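PDB 7RAG: germination-specific N-acetylmuramoyl-L-alanine amidase, Autolysin from Clostridioides difficile, which probably hydrolyses, as a zinc-dependent amidase, the bond between N-acetylmuramic acid and L-alanine in peptidoglycan. Local coordinates for residues Ile20-His25 with Ser107-Ala112. Numbering follows the deposited sequence.
With ZN (zinc ion), chain C.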
# COMPACT_ATOMS: atom_id res chain seq x y z
N ILE B 20 -16.96 -19.47 -15.55
CA ILE B 20 -17.18 -20.00 -16.89
C ILE B 20 -16.70 -18.96 -17.88
O ILE B 20 -17.19 -17.83 -17.87
CB ILE B 20 -18.66 -20.35 -17.15
CG1 ILE B 20 -19.16 -21.37 -16.13
CG2 ILE B 20 -18.80 -20.95 -18.53
CD1 ILE B 20 -20.69 -21.26 -15.87
N LEU B 21 -15.75 -19.37 -18.73
CA LEU B 21 -15.30 -18.59 -19.89
C LEU B 21 -15.78 -19.26 -21.17
O LEU B 21 -15.52 -20.44 -21.40
CB LEU B 21 -13.79 -18.46 -19.91
CG LEU B 21 -13.13 -17.98 -18.61
CD1 LEU B 21 -11.60 -17.89 -18.82
CD2 LEU B 21 -13.72 -16.65 -18.08
N ASP B 22 -16.47 -18.48 -22.02
CA ASP B 22 -17.11 -18.93 -23.25
C ASP B 22 -16.51 -18.15 -24.41
O ASP B 22 -16.80 -16.96 -24.59
CB ASP B 22 -18.63 -18.72 -23.16
CG ASP B 22 -19.36 -18.92 -24.51
OD1 ASP B 22 -19.27 -20.05 -25.08
OD2 ASP B 22 -20.05 -17.97 -24.99
N ALA B 23 -15.66 -18.81 -25.19
CA ALA B 23 -15.11 -18.23 -26.42
C ALA B 23 -16.19 -18.34 -27.48
O ALA B 23 -16.44 -19.42 -28.01
CB ALA B 23 -13.84 -18.94 -26.85
N GLY B 24 -16.86 -17.23 -27.77
CA GLY B 24 -17.97 -17.32 -28.69
C GLY B 24 -17.49 -17.70 -30.07
O GLY B 24 -16.67 -16.98 -30.66
N HIS B 25 -17.71 -18.94 -30.46
CA HIS B 25 -18.15 -19.36 -31.78
C HIS B 25 -17.46 -20.71 -31.85
O HIS B 25 -17.08 -21.24 -30.81
CB HIS B 25 -17.86 -18.37 -32.91
CG HIS B 25 -18.81 -17.20 -32.90
ND1 HIS B 25 -20.14 -17.32 -33.20
CD2 HIS B 25 -18.61 -15.90 -32.57
CE1 HIS B 25 -20.73 -16.15 -33.08
NE2 HIS B 25 -19.83 -15.27 -32.69
N SER B 107 -18.56 -14.36 -21.35
CA SER B 107 -18.57 -14.71 -22.76
C SER B 107 -17.73 -13.68 -23.52
O SER B 107 -17.88 -12.48 -23.29
CB SER B 107 -20.00 -14.73 -23.28
OG SER B 107 -20.02 -15.15 -24.62
N ILE B 108 -16.84 -14.16 -24.38
CA ILE B 108 -15.92 -13.32 -25.15
C ILE B 108 -16.30 -13.40 -26.64
O ILE B 108 -16.17 -14.46 -27.26
CB ILE B 108 -14.46 -13.76 -24.96
CG1 ILE B 108 -14.10 -13.85 -23.47
CG2 ILE B 108 -13.52 -12.85 -25.77
CD1 ILE B 108 -13.99 -12.52 -22.80
N HIS B 109 -16.72 -12.27 -27.20
CA HIS B 109 -17.06 -12.13 -28.61
C HIS B 109 -16.32 -10.92 -29.20
O HIS B 109 -15.49 -10.29 -28.55
CB HIS B 109 -18.58 -11.98 -28.82
CG HIS B 109 -19.36 -13.25 -28.65
ND1 HIS B 109 -20.00 -13.88 -29.70
CD2 HIS B 109 -19.60 -14.01 -27.56
CE1 HIS B 109 -20.60 -14.97 -29.26
NE2 HIS B 109 -20.38 -15.07 -27.97
N LEU B 110 -16.63 -10.62 -30.46
CA LEU B 110 -16.23 -9.39 -31.12
C LEU B 110 -17.42 -8.88 -31.90
O LEU B 110 -18.38 -9.62 -32.16
CB LEU B 110 -15.04 -9.58 -32.07
CG LEU B 110 -13.81 -10.40 -31.66
CD1 LEU B 110 -12.98 -10.68 -32.89
CD2 LEU B 110 -12.98 -9.67 -30.62
N ASN B 111 -17.37 -7.62 -32.31
CA ASN B 111 -18.45 -7.02 -33.08
C ASN B 111 -17.97 -6.70 -34.49
O ASN B 111 -16.77 -6.71 -34.77
CB ASN B 111 -18.96 -5.75 -32.39
CG ASN B 111 -20.44 -5.48 -32.67
OD1 ASN B 111 -21.10 -6.25 -33.39
ND2 ASN B 111 -20.97 -4.40 -32.10
N ALA B 112 -18.93 -6.43 -35.37
CA ALA B 112 -18.63 -5.93 -36.72
C ALA B 112 -19.88 -5.30 -37.29
O ALA B 112 -20.92 -5.96 -37.37
CB ALA B 112 -18.12 -7.03 -37.64
ZN ZN C . -19.90 -13.16 -31.85
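His25, just past the end of strand 18-23, and His109, near the C-terminal end of the adjoining parallel strand 104-111, meet over a shared zinc ion. His25 binds through NE2, 2.3 Å from the zinc, and His109 through ND1, so the two imidazoles present different nitrogens. Their planes stand at 76°, the edge of His109 turned toward the face of His25 in an offset edge-to-face pair.

The tightly packed part lies further back along the strands. Ile108 N gives a nearly straight hydrogen bond to Asp22 O (2.8 Å), and Gly24 N continues the pairing to Ile108 O (2.9 Å), just past the end of the first strand. Gly24, the step nearest the metal, suits this place because its bare CA sits over one face of the His109 ring, 3.7 Å from the centroid, as a CH-pi contact; a CB pointing that way would collide with the imidazole. Asp22 and Ser107 project from one face of the sheet, where Ser107 OG donates to Asp22 OD2 on the anti side of the carboxylate (2.8 Å). The other oxygen, OD1, is held by Thr66 and Arg93, which satisfies this buried acid. Ile108 turns to the opposite face, against Thr49 of helix 41-58.

Toward the metal the backbones part, and the partly exposed histidines bridge the gap through zinc. Glu41 completes the protein's share of the site, while Asp29 accepts a hydrogen bond from His25 ND1, which, with the zinc bond at NE2, should restrain that ring's rotation. This His-Glu-His set, characteristic of Amidase_3 enzymes, is consistent with a zinc centre that activates water for amide hydrolysis.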